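Local structure of oxidoreductase (Thermotoga maritima, 1ZH8) at residues F98-L103 with V126-K131; T135-I138 with R143-P146; A69-Y74 with L78-V83; E215-V220 with I323-R328. The protein probably catalyses NADP-dependent interconversion of an alcohol group and a carbonyl compound, on a substrate that has not been identified. One frame throughout, in Å; residues are numbered along the deposited sequence. Where two conformers were deposited one is given.

Interaction 1 of 4, residues F98-L103 with V126-K131; sequences FIEKAL and VELSEK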
loop_
_atom_site.group_PDB
_atom_site.type_symbol
_atom_site.label_atom_id
_atom_site.label_comp_id
_atom_site.label_asym_id
_atom_site.label_seq_id
_atom_site.Cartn_x
_atom_site.Cartn_y
_atom_site.Cartn_z
ATOM N N PHE A 98 -2.560 -5.261 -37.236
ATOM C CA PHE A 98 -2.051 -4.128 -38.023
ATOM C C PHE A 98 -0.518 -4.087 -38.075
ATOM O O PHE A 98 0.069 -3.767 -39.111
ATOM C CB PHE A 98 -2.632 -2.804 -37.526
ATOM C CG PHE A 98 -3.989 -2.480 -38.088
ATOM C CD1 PHE A 98 -4.941 -3.482 -38.297
ATOM C CD2 PHE A 98 -4.322 -1.160 -38.412
ATOM C CE1 PHE A 98 -6.208 -3.172 -38.834
ATOM C CE2 PHE A 98 -5.567 -0.835 -38.915
ATOM C CZ PHE A 98 -6.518 -1.835 -39.137
ATOM N N ILE A 99 0.124 -4.439 -36.966
ATOM C CA ILE A 99 1.579 -4.596 -36.947
ATOM C C ILE A 99 1.983 -5.666 -37.960
ATOM O O ILE A 99 2.895 -5.454 -38.767
ATOM C CB ILE A 99 2.109 -4.909 -35.524
ATOM C CG1 ILE A 99 2.020 -3.649 -34.645
ATOM C CG2 ILE A 99 3.546 -5.491 -35.578
ATOM C CD1 ILE A 99 2.147 -3.911 -33.129
ATOM N N GLU A 100 1.276 -6.791 -37.945
ATOM C CA GLU A 100 1.579 -7.877 -38.874
ATOM C C GLU A 100 1.416 -7.439 -40.320
ATOM O O GLU A 100 2.229 -7.812 -41.175
ATOM C CB GLU A 100 0.715 -9.121 -38.618
ATOM C CG GLU A 100 1.233 -10.346 -39.378
ATOM C CD GLU A 100 0.526 -11.636 -39.019
ATOM O OE1 GLU A 100 -0.308 -11.633 -38.088
ATOM O OE2 GLU A 100 0.804 -12.665 -39.676
ATOM N N LYS A 101 0.362 -6.673 -40.604
ATOM C CA LYS A 101 0.155 -6.189 -41.970
ATOM C C LYS A 101 1.348 -5.310 -42.390
ATOM O O LYS A 101 1.884 -5.475 -43.480
ATOM C CB LYS A 101 -1.176 -5.440 -42.110
ATOM C CG LYS A 101 -2.359 -6.339 -42.415
ATOM C CD LYS A 101 -3.688 -5.738 -41.940
ATOM C CE LYS A 101 -4.817 -6.777 -42.004
ATOM N NZ LYS A 101 -6.031 -6.396 -41.215
ATOM N N ALA A 102 1.785 -4.415 -41.506
ATOM C CA ALA A 102 2.897 -3.525 -41.818
ATOM C C ALA A 102 4.199 -4.295 -42.112
ATOM O O ALA A 102 4.887 -4.019 -43.095
ATOM C CB ALA A 102 3.093 -2.526 -40.697
ATOM N N LEU A 103 4.531 -5.259 -41.258
ATOM C CA LEU A 103 5.754 -6.027 -41.428
ATOM C C LEU A 103 5.705 -6.869 -42.687
ATOM O O LEU A 103 6.733 -7.017 -43.364
ATOM C CB LEU A 103 6.053 -6.901 -40.212
ATOM C CG LEU A 103 6.173 -6.219 -38.838
ATOM C CD1 LEU A 103 6.462 -7.280 -37.810
ATOM C CD2 LEU A 103 7.225 -5.107 -38.775
ATOM N N VAL A 126 5.430 -9.689 -30.061
ATOM C CA VAL A 126 6.847 -9.850 -29.795
ATOM C C VAL A 126 7.512 -10.771 -30.804
ATOM O O VAL A 126 8.551 -10.420 -31.346
ATOM C CB VAL A 126 7.128 -10.341 -28.361
ATOM C CG1 VAL A 126 8.606 -10.653 -28.196
ATOM C CG2 VAL A 126 6.657 -9.291 -27.340
ATOM N N GLU A 127 6.919 -11.932 -31.077
ATOM C CA GLU A 127 7.555 -12.856 -32.022
ATOM C C GLU A 127 7.616 -12.360 -33.483
ATOM O O GLU A 127 8.586 -12.658 -34.184
ATOM C CB GLU A 127 7.075 -14.314 -31.876
ATOM C CG GLU A 127 5.589 -14.586 -32.106
ATOM C CD GLU A 127 5.296 -16.052 -32.528
ATOM O OE1 GLU A 127 6.143 -16.649 -33.242
ATOM O OE2 GLU A 127 4.217 -16.594 -32.155
ATOM N N LEU A 128 6.619 -11.578 -33.915
ATOM C CA LEU A 128 6.648 -10.926 -35.238
ATOM C C LEU A 128 7.758 -9.882 -35.291
ATOM O O LEU A 128 8.452 -9.735 -36.301
ATOM C CB LEU A 128 5.323 -10.232 -35.562
ATOM C CG LEU A 128 4.038 -11.038 -35.812
ATOM C CD1 LEU A 128 2.840 -10.075 -35.806
ATOM C CD2 LEU A 128 4.078 -11.867 -37.103
ATOM N N SER A 129 7.892 -9.147 -34.193
ATOM C CA SER A 129 8.966 -8.194 -34.011
ATOM C C SER A 129 10.341 -8.852 -34.142
ATOM O O SER A 129 11.200 -8.372 -34.905
ATOM C CB SER A 129 8.845 -7.574 -32.631
ATOM O OG SER A 129 9.980 -6.797 -32.362
ATOM N N GLU A 130 10.533 -9.946 -33.402
ATOM C CA GLU A 130 11.810 -10.650 -33.379
ATOM C C GLU A 130 12.153 -11.375 -34.672
ATOM O O GLU A 130 13.325 -11.564 -34.955
ATOM C CB GLU A 130 11.940 -11.572 -32.154
ATOM C CG GLU A 130 12.889 -11.010 -31.057
ATOM C CD GLU A 130 12.453 -11.320 -29.603
ATOM O OE1 GLU A 130 11.789 -12.351 -29.363
ATOM O OE2 GLU A 130 12.784 -10.525 -28.683
ATOM N N LYS A 131 11.149 -11.763 -35.457
ATOM C CA LYS A 131 11.402 -12.431 -36.743
ATOM C C LYS A 131 11.613 -11.462 -37.918
ATOM O O LYS A 131 12.242 -11.817 -38.905
ATOM C CB LYS A 131 10.347 -13.522 -37.058
ATOM C CG LYS A 131 10.581 -14.857 -36.269
ATOM C CD LYS A 131 9.608 -15.997 -36.625
#
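The carboxylate of Glu100 is the flat group in this contact, and Leu128 lies over one of its faces: CD2 of Leu128 is 4.0 Å from CD of Glu100, above the plane of the group. OE2 of Glu100 also has a long, weak ion pair with NE of Arg104 in the same helix. Most of the touching is done by the aliphatic stem. CG of Glu100 sits 3.9 Å from CD1 of Leu128, and CB of Glu100 approaches that methyl to 3.7 Å. With CG anti to the backbone N (chi1 -168°) and the chain extended beyond it, Glu100 stretches across the leucine, and the two side chains meet at about a right angle. A glutamate suits this partly exposed place, since its methylenes pack while the carboxylate can stay near the surface. Shortening Glu100 to alanine is likely to deprive CD1 and CD2 of Leu128 of the CG and CD they touch, and to leave Arg104 without its weak acidic mate. One turn on, Leu103 completes the packing. Its CD1 rests 3.5 Å from the backbone O of Leu128 and 3.9 Å from CB of Leu128, so Leu128 is touched by side chains from two successive turns.

The helix segments run nearly parallel, 15° apart, with axes 10.3 Å from each other, as neighbouring helices on one side of a Rossmann sheet do. Beneath them, Ile99 packs on Val109 and Cys111 of strand 108-112. Helix 74-79 adjoins 98-103 through Tyr74, whose ring stacks on Phe98, while Val126 leans on Val314 and Leu317 of helix 313-329.

Interaction 2 of 4, residues T135-I138 with R143-P146; sequences TVYI and RHVP. With EDO (1,2-ethanediol), chain G; EDO (1,2-ethanediol), chain E.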
loop_
_atom_site.group_PDB
_atom_site.type_symbol
_atom_site.label_atom_id
_atom_site.label_comp_id
_atom_site.label_asym_id
_atom_site.label_seq_id
_atom_site.Cartn_x
_atom_site.Cartn_y
_atom_site.Cartn_z
ATOM N N THR A 135 11.528 -2.396 -37.833
ATOM C CA THR A 135 11.384 -2.065 -36.420
ATOM C C THR A 135 9.912 -2.081 -35.988
ATOM O O THR A 135 9.060 -1.467 -36.656
ATOM C CB THR A 135 11.970 -0.675 -36.095
ATOM O OG1 THR A 135 13.364 -0.643 -36.429
ATOM C CG2 THR A 135 11.791 -0.346 -34.593
ATOM N N VAL A 136 9.627 -2.796 -34.887
ATOM C CA VAL A 136 8.404 -2.564 -34.126
ATOM C C VAL A 136 8.771 -1.799 -32.857
ATOM O O VAL A 136 9.590 -2.248 -32.053
ATOM C CB VAL A 136 7.651 -3.851 -33.757
ATOM C CG1 VAL A 136 6.343 -3.508 -32.981
ATOM C CG2 VAL A 136 7.326 -4.641 -35.002
ATOM N N TYR A 137 8.148 -0.633 -32.690
ATOM C CA TYR A 137 8.414 0.242 -31.583
ATOM C C TYR A 137 7.096 0.484 -30.853
ATOM O O TYR A 137 6.189 1.071 -31.431
ATOM C CB TYR A 137 8.997 1.542 -32.118
ATOM C CG TYR A 137 9.577 2.431 -31.051
ATOM C CD1 TYR A 137 8.748 3.123 -30.155
ATOM C CD2 TYR A 137 10.949 2.598 -30.940
ATOM C CE1 TYR A 137 9.281 3.947 -29.166
ATOM C CE2 TYR A 137 11.490 3.429 -29.967
ATOM C CZ TYR A 137 10.647 4.095 -29.086
ATOM O OH TYR A 137 11.186 4.901 -28.123
ATOM N N ILE A 138 6.971 -0.001 -29.609
ATOM C CA ILE A 138 5.775 0.277 -28.802
ATOM C C ILE A 138 6.039 1.522 -27.986
ATOM O O ILE A 138 6.983 1.565 -27.178
ATOM C CB ILE A 138 5.378 -0.844 -27.826
ATOM C CG1 ILE A 138 5.363 -2.212 -28.514
ATOM C CG2 ILE A 138 3.990 -0.511 -27.206
ATOM C CD1 ILE A 138 4.425 -2.314 -29.773
ATOM N N ARG A 143 8.689 5.788 -20.449
ATOM C CA ARG A 143 10.123 5.472 -20.521
ATOM C C ARG A 143 10.980 6.652 -20.942
ATOM O O ARG A 143 12.208 6.552 -21.016
ATOM C CB ARG A 143 10.373 4.326 -21.491
ATOM C CG ARG A 143 10.758 3.077 -20.812
ATOM C CD ARG A 143 10.559 1.913 -21.744
ATOM N NE ARG A 143 9.854 0.957 -20.948
ATOM C CZ ARG A 143 8.847 0.211 -21.345
ATOM N NH1 ARG A 143 8.398 0.244 -22.583
ATOM N NH2 ARG A 143 8.304 -0.597 -20.460
ATOM N N HIS A 144 10.332 7.768 -21.240
ATOM C CA HIS A 144 11.061 8.916 -21.743
ATOM C C HIS A 144 10.787 10.134 -20.896
ATOM O O HIS A 144 11.088 11.242 -21.333
ATOM C CB HIS A 144 10.649 9.205 -23.186
ATOM C CG HIS A 144 10.856 8.055 -24.120
ATOM N ND1 HIS A 144 11.978 7.935 -24.913
ATOM C CD2 HIS A 144 10.081 6.984 -24.401
ATOM C CE1 HIS A 144 11.886 6.837 -25.642
ATOM N NE2 HIS A 144 10.741 6.246 -25.354
ATOM N N VAL A 145 10.205 9.931 -19.704
ATOM C CA VAL A 145 9.841 11.046 -18.829
ATOM C C VAL A 145 11.050 11.399 -17.926
ATOM O O VAL A 145 11.531 10.554 -17.183
ATOM C CB VAL A 145 8.509 10.748 -18.033
ATOM C CG1 VAL A 145 8.232 11.801 -16.953
ATOM C CG2 VAL A 145 7.270 10.630 -18.992
ATOM N N PRO A 146 11.570 12.630 -18.009
ATOM C CA PRO A 146 12.849 12.890 -17.303
ATOM C C PRO A 146 12.825 12.683 -15.782
ATOM O O PRO A 146 13.814 12.215 -15.221
ATOM C CB PRO A 146 13.176 14.344 -17.658
ATOM C CG PRO A 146 11.879 14.930 -18.154
ATOM C CD PRO A 146 11.090 13.808 -18.754
HETATM C C1 EDO G . 17.002 -1.045 -38.794
HETATM O O1 EDO G . 16.306 -0.037 -39.541
HETATM C C2 EDO G . 16.010 -1.882 -37.987
HETATM O O2 EDO G . 14.780 -2.072 -38.707
HETATM C C1 EDO E . 16.295 8.585 -23.733
HETATM O O1 EDO E . 14.995 9.071 -24.128
HETATM C C2 EDO E . 16.646 9.129 -22.348
HETATM O O2 EDO E . 17.814 8.462 -21.852
#
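Tyr137, on the outermost strand 136-139 of the parallel Rossmann sheet, meets His144 in the loop leading into helix 146-156. The polar approach comes first. OH of Tyr137 lies 3.1 Å from NE2 of His144, and each group sits near the plane of the other's ring, at its edge. The two side chains come from opposite directions; Tyr137 has CG anti to its own N (chi1 -168°), which lets the end of the ring come up to the histidine. The tyrosine hydroxyl also has a hydrogen bond with OD2 of Asp297 on helix 290-303, so a buried polar atom is satisfied by a carboxylate. Tyrosine suits this place because it is long enough to reach from strand to loop and still present a polar end.

Packing is modest, with 79 Å² buried in all. His144 leans on Leu310, Glu294 and Asp297, and its side chain is about 9 Å from the bound NADP, near the cofactor without touching it. Of the ionic links, Arg143 makes a salt bridge from NH2 to OD2 of Asp319, tying the loop to helix 313-329.

The remaining partners are ethanediol molecules, probably from the crystallisation liquor. O2 of one lies 3.0 Å from OG1 of Thr135, and ND1 of His144 makes a weak hydrogen bond of 3.3 Å with O1 of the other.

Interaction 3 of 4, residues A69-Y74 with L78-V83; sequences AVFDSY and LESGLV
A backbone hydrogen bond of 2.9 Å from N of Leu78 to O of Tyr74, with an angle of 158° at the hydrogen, marks the one-turn spacing of short helix 74-79, which follows edge strand 69-71 in this strand-to-helix unit of the Rossmann fold. Ser73 occupies the N-cap, its OG bonded to N of Glu76, a role that a small hydroxyl residue fills well. At the other end Gly81, with positive phi, adopts a backbone conformation that glycine tolerates easily.

Leu78 lies over one face of the Tyr74 ring: its CD1 is 4.0 Å from the ring centroid, 26° off the normal, a CH-pi contact displaced toward the CZ and CE2 side of the rim. The phenol reaches this spot because CG of Tyr74 is anti to the backbone N (chi1 173°), and its OH is bonded to O of Phe98. A tyrosine thus serves as both apolar platform and polar link to helix 95-104.

A second apolar cluster forms nearer the strand. CD1 of Leu82 comes to the edge of the Phe71 ring, 3.7 Å from CZ, and also touches CB of Ala69 at 4.0 Å. Ser80 sets its CB obliquely against the same ring, 3.6 Å from CZ of Phe71. Its hydroxyl, which also has a hydrogen bond with O of Leu77, makes an ST turn: OG of Ser80 accepts from N of Leu82 at 3.1 Å.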
loop_
_atom_site.group_PDB
_atom_site.type_symbol
_atom_site.label_atom_id
_atom_site.label_comp_id
_atom_site.label_asym_id
_atom_site.label_seq_id
_atom_site.Cartn_x
_atom_site.Cartn_y
_atom_site.Cartn_z
ATOM N N ALA A 69 -1.746 12.404 -48.455
ATOM C CA ALA A 69 -2.759 11.601 -49.129
ATOM C C ALA A 69 -3.688 10.926 -48.109
ATOM O O ALA A 69 -3.229 10.446 -47.070
ATOM C CB ALA A 69 -2.108 10.588 -50.026
ATOM N N VAL A 70 -4.992 10.926 -48.396
ATOM C CA VAL A 70 -5.990 10.303 -47.525
ATOM C C VAL A 70 -6.498 8.978 -48.130
ATOM O O VAL A 70 -6.927 8.930 -49.272
ATOM C CB VAL A 70 -7.179 11.262 -47.230
ATOM C CG1 VAL A 70 -8.202 10.604 -46.294
ATOM C CG2 VAL A 70 -6.690 12.553 -46.620
ATOM N N PHE A 71 -6.459 7.911 -47.342
ATOM C CA PHE A 71 -6.872 6.590 -47.807
ATOM C C PHE A 71 -8.110 6.066 -47.079
ATOM O O PHE A 71 -8.267 6.264 -45.870
ATOM C CB PHE A 71 -5.710 5.598 -47.663
ATOM C CG PHE A 71 -4.537 5.928 -48.531
ATOM C CD1 PHE A 71 -4.534 5.569 -49.882
ATOM C CD2 PHE A 71 -3.450 6.628 -48.017
ATOM C CE1 PHE A 71 -3.460 5.894 -50.709
ATOM C CE2 PHE A 71 -2.364 6.951 -48.830
ATOM C CZ PHE A 71 -2.369 6.582 -50.185
ATOM N N ASP A 72 -8.974 5.387 -47.830
ATOM C CA ASP A 72 -10.139 4.716 -47.264
ATOM C C ASP A 72 -9.752 3.507 -46.410
ATOM O O ASP A 72 -10.489 3.120 -45.513
ATOM C CB ASP A 72 -11.110 4.304 -48.376
ATOM C CG ASP A 72 -11.792 5.508 -49.048
ATOM O OD1 ASP A 72 -11.998 6.544 -48.370
ATOM O OD2 ASP A 72 -12.146 5.413 -50.251
ATOM N N SER A 73 -8.594 2.916 -46.685
ATOM C CA SER A 73 -8.145 1.773 -45.902
ATOM C C SER A 73 -6.636 1.756 -45.657
ATOM O O SER A 73 -5.834 2.235 -46.462
ATOM C CB SER A 73 -8.609 0.447 -46.545
ATOM O OG SER A 73 -7.728 0.064 -47.578
ATOM N N TYR A 74 -6.280 1.161 -44.531
ATOM C CA TYR A 74 -4.912 0.987 -44.101
ATOM C C TYR A 74 -4.126 0.129 -45.077
ATOM O O TYR A 74 -2.951 0.425 -45.359
ATOM C CB TYR A 74 -4.958 0.305 -42.755
ATOM C CG TYR A 74 -3.652 -0.136 -42.175
ATOM C CD1 TYR A 74 -2.624 0.767 -41.938
ATOM C CD2 TYR A 74 -3.473 -1.454 -41.787
ATOM C CE1 TYR A 74 -1.438 0.362 -41.344
ATOM C CE2 TYR A 74 -2.292 -1.880 -41.197
ATOM C CZ TYR A 74 -1.278 -0.969 -40.982
ATOM O OH TYR A 74 -0.112 -1.399 -40.399
ATOM N N LEU A 78 -0.693 1.090 -46.970
ATOM C CA LEU A 78 0.499 0.258 -46.903
ATOM C C LEU A 78 1.061 -0.078 -48.276
ATOM O O LEU A 78 2.256 -0.308 -48.408
ATOM C CB LEU A 78 0.255 -1.041 -46.122
ATOM C CG LEU A 78 0.149 -1.081 -44.590
ATOM C CD1 LEU A 78 -0.086 -2.539 -44.135
ATOM C CD2 LEU A 78 1.345 -0.458 -43.864
ATOM N N GLU A 79 0.208 -0.116 -49.291
ATOM C CA GLU A 79 0.614 -0.609 -50.605
ATOM C C GLU A 79 0.933 0.566 -51.539
ATOM O O GLU A 79 1.488 0.377 -52.624
ATOM C CB GLU A 79 -0.452 -1.587 -51.148
ATOM C CG GLU A 79 -0.346 -2.015 -52.611
ATOM C CD GLU A 79 0.775 -3.033 -52.929
ATOM O OE1 GLU A 79 1.424 -3.584 -51.992
ATOM O OE2 GLU A 79 0.985 -3.283 -54.152
ATOM N N SER A 80 0.639 1.781 -51.077
ATOM C CA SER A 80 0.738 2.987 -51.901
ATOM C C SER A 80 2.157 3.358 -52.280
ATOM O O SER A 80 2.360 4.128 -53.217
ATOM C CB SER A 80 0.117 4.179 -51.180
ATOM O OG SER A 80 0.936 4.560 -50.085
ATOM N N GLY A 81 3.133 2.838 -51.536
ATOM C CA GLY A 81 4.536 3.223 -51.708
ATOM C C GLY A 81 4.888 4.578 -51.089
ATOM O O GLY A 81 5.998 5.078 -51.281
ATOM N N LEU A 82 3.967 5.182 -50.337
ATOM C CA LEU A 82 4.204 6.540 -49.815
ATOM C C LEU A 82 4.884 6.624 -48.453
ATOM O O LEU A 82 5.222 7.720 -48.017
ATOM C CB LEU A 82 2.905 7.352 -49.782
ATOM C CG LEU A 82 2.299 7.617 -51.162
ATOM C CD1 LEU A 82 0.880 8.125 -50.978
ATOM C CD2 LEU A 82 3.166 8.596 -51.984
ATOM N N VAL A 83 5.092 5.478 -47.797
ATOM C CA VAL A 83 5.539 5.442 -46.407
ATOM C C VAL A 83 6.723 4.490 -46.097
ATOM O O VAL A 83 6.840 3.408 -46.641
ATOM C CB VAL A 83 4.360 5.076 -45.481
ATOM C CG1 VAL A 83 3.234 6.090 -45.615
ATOM C CG2 VAL A 83 3.856 3.661 -45.805
#

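Interaction 4 of 4, residues E215-V220 with I323-R328; sequences EWISAV and IEACVR
Ile217 and Ala219 project toward Ala325 and Cys326, packing helix 313-329 on the large mixed sheet of the GFO/IDH/MocA C-terminal domain in an alpha-on-beta layer. The two segments approach to 6.6 Å between axes and run at 52° to one another. So close a packing suits small residues at the crossing, and alanine and cysteine are found there.

Ile217 makes its contact with its longer branch. Its CG1 sits between the backbone N and the carbonyl carbon (chi1 60°), which sets the branch against Ala325 and over the peptide that follows: CG1 of Ile217 is 3.5 Å from CB of Ala325, while CD1 of Ile217 is 3.4 Å from O of Ala325 and 3.5 Å from N of Cys326. Cutting Ile217 back to alanine is likely to open a gap beside Ala325 and leave the peptide between Ala325 and Cys326 without its apolar cover.

Two residues along the strand, Ala219 comes against the backbone of Cys326, its CB 3.6 Å from O of Cys326. Trp216, Ser218 and Val220 point away from the helix, as strand alternation requires. On that other face Ser218 forms a hydrogen bond with Ser218 of the second subunit, and Trp216 packs on Gly331 of that subunit, so one strand serves both the core and the dimer interface.

On the helix's outer side, a salt bridge joins Arg328 to Glu324 one turn earlier. At the centre of the crossing, CB of Ala219 stands 3.7 Å from CB of Cys326 and 3.9 Å from SG of Cys326.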
loop_
_atom_site.group_PDB
_atom_site.type_symbol
_atom_site.label_atom_id
_atom_site.label_comp_id
_atom_site.label_asym_id
_atom_site.label_seq_id
_atom_site.Cartn_x
_atom_site.Cartn_y
_atom_site.Cartn_z
ATOM N N GLU A 215 9.152 -9.425 -9.313
ATOM C CA GLU A 215 9.092 -10.885 -9.140
ATOM C C GLU A 215 7.681 -11.420 -8.929
ATOM O O GLU A 215 7.258 -12.355 -9.598
ATOM C CB GLU A 215 9.979 -11.334 -7.989
ATOM C CG GLU A 215 10.031 -12.858 -7.835
ATOM C CD GLU A 215 10.814 -13.324 -6.620
ATOM O OE1 GLU A 215 12.040 -13.134 -6.614
ATOM O OE2 GLU A 215 10.211 -13.903 -5.686
ATOM N N TRP A 216 6.963 -10.850 -7.970
ATOM C CA TRP A 216 5.623 -11.319 -7.673
ATOM C C TRP A 216 4.763 -10.151 -7.247
ATOM O O TRP A 216 5.276 -9.159 -6.710
ATOM C CB TRP A 216 5.631 -12.419 -6.592
ATOM C CG TRP A 216 6.130 -11.963 -5.251
ATOM C CD1 TRP A 216 7.386 -12.138 -4.743
ATOM C CD2 TRP A 216 5.382 -11.263 -4.231
ATOM N NE1 TRP A 216 7.471 -11.595 -3.476
ATOM C CE2 TRP A 216 6.258 -11.045 -3.145
ATOM C CE3 TRP A 216 4.058 -10.805 -4.131
ATOM C CZ2 TRP A 216 5.856 -10.374 -1.980
ATOM C CZ3 TRP A 216 3.665 -10.135 -2.966
ATOM C CH2 TRP A 216 4.558 -9.934 -1.914
ATOM N N ILE A 217 3.462 -10.296 -7.474
ATOM C CA ILE A 217 2.475 -9.326 -7.048
ATOM C C ILE A 217 1.343 -10.045 -6.364
ATOM O O ILE A 217 1.146 -11.244 -6.568
ATOM C CB ILE A 217 1.890 -8.557 -8.234
ATOM C CG1 ILE A 217 1.218 -9.523 -9.209
ATOM C CG2 ILE A 217 2.972 -7.842 -8.976
ATOM C CD1 ILE A 217 -0.212 -9.884 -8.873
ATOM N N SER A 218 0.578 -9.287 -5.584
ATOM C CA SER A 218 -0.648 -9.757 -4.964
ATOM C C SER A 218 -1.536 -8.523 -4.997
ATOM O O SER A 218 -1.136 -7.472 -4.523
ATOM C CB SER A 218 -0.346 -10.207 -3.529
ATOM O OG SER A 218 -1.524 -10.450 -2.772
ATOM N N ALA A 219 -2.721 -8.604 -5.580
ATOM C CA ALA A 219 -3.487 -7.388 -5.813
ATOM C C ALA A 219 -4.973 -7.614 -5.770
ATOM O O ALA A 219 -5.450 -8.724 -6.003
ATOM C CB ALA A 219 -3.092 -6.768 -7.165
ATOM N N VAL A 220 -5.716 -6.549 -5.501
ATOM C CA VAL A 220 -7.174 -6.622 -5.551
ATOM C C VAL A 220 -7.720 -5.528 -6.493
ATOM O O VAL A 220 -7.431 -4.343 -6.321
ATOM C CB VAL A 220 -7.788 -6.587 -4.117
ATOM C CG1 VAL A 220 -7.274 -5.403 -3.354
ATOM C CG2 VAL A 220 -9.304 -6.563 -4.149
ATOM N N ILE A 323 0.393 -5.661 -14.976
ATOM C CA ILE A 323 -1.025 -5.346 -14.812
ATOM C C ILE A 323 -1.891 -6.592 -14.936
ATOM O O ILE A 323 -2.753 -6.838 -14.083
ATOM C CB ILE A 323 -1.499 -4.259 -15.798
ATOM C CG1 ILE A 323 -0.720 -2.952 -15.560
ATOM C CG2 ILE A 323 -2.994 -4.011 -15.654
ATOM C CD1 ILE A 323 -0.928 -2.381 -14.205
ATOM N N GLU A 324 -1.656 -7.405 -15.960
ATOM C CA GLU A 324 -2.450 -8.625 -16.098
ATOM C C GLU A 324 -2.358 -9.521 -14.836
ATOM O O GLU A 324 -3.352 -10.087 -14.406
ATOM C CB GLU A 324 -2.088 -9.388 -17.365
ATOM C CG GLU A 324 -2.983 -10.608 -17.614
ATOM C CD GLU A 324 -2.900 -11.153 -19.032
ATOM O OE1 GLU A 324 -2.558 -10.397 -19.980
ATOM O OE2 GLU A 324 -3.196 -12.348 -19.196
ATOM N N ALA A 325 -1.177 -9.607 -14.232
ATOM C CA ALA A 325 -1.015 -10.337 -12.969
ATOM C C ALA A 325 -1.888 -9.776 -11.841
ATOM O O ALA A 325 -2.578 -10.540 -11.170
ATOM C CB ALA A 325 0.443 -10.369 -12.546
ATOM N N CYS A 326 -1.847 -8.458 -11.642
ATOM C CA CYS A 326 -2.716 -7.766 -10.692
ATOM C C CYS A 326 -4.204 -8.017 -10.889
ATOM O O CYS A 326 -4.927 -8.243 -9.930
ATOM C CB CYS A 326 -2.491 -6.270 -10.787
ATOM S SG CYS A 326 -0.896 -5.744 -10.166
ATOM N N VAL A 327 -4.659 -7.956 -12.135
ATOM C CA VAL A 327 -6.063 -8.163 -12.484
ATOM C C VAL A 327 -6.512 -9.546 -12.080
ATOM O O VAL A 327 -7.602 -9.710 -11.524
ATOM C CB VAL A 327 -6.324 -7.935 -14.003
ATOM C CG1 VAL A 327 -7.696 -8.461 -14.426
ATOM C CG2 VAL A 327 -6.228 -6.464 -14.332
ATOM N N ARG A 328 -5.668 -10.542 -12.314
ATOM C CA ARG A 328 -6.082 -11.896 -12.006
ATOM C C ARG A 328 -5.705 -12.405 -10.611
ATOM O O ARG A 328 -6.207 -13.458 -10.179
ATOM C CB ARG A 328 -5.702 -12.860 -13.131
ATOM C CG ARG A 328 -4.245 -13.243 -13.235
ATOM C CD ARG A 328 -4.001 -13.783 -14.647
ATOM N NE ARG A 328 -3.060 -14.904 -14.659
ATOM C CZ ARG A 328 -2.512 -15.420 -15.761
ATOM N NH1 ARG A 328 -2.796 -14.922 -16.973
ATOM N NH2 ARG A 328 -1.663 -16.437 -15.642
#

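In the fold
Interactions 2 and 4 are buried, interaction 3 is partly so, and interaction 1 lies at the surface. Interactions 1 to 3 belong to the Rossmann sheet and its surroundings: interactions 2 and 3 start from its two outermost strands, and interaction 1 lies between them, touching both. It meets interaction 3 at Tyr74 and Phe98, and interaction 2 where Val136 packs on Ile99 and Leu103. Interaction 4 is in the other domain, about 41 Å from interaction 3 between centres, and is van der Waals packing of apolar side chains, partly on the helix backbone. Interaction 2 is polar, and interaction 3 mixes aromatic packing with a helical backbone bond. Helix 313-329 borders interactions 1 and 2 and supplies a segment of interaction 4.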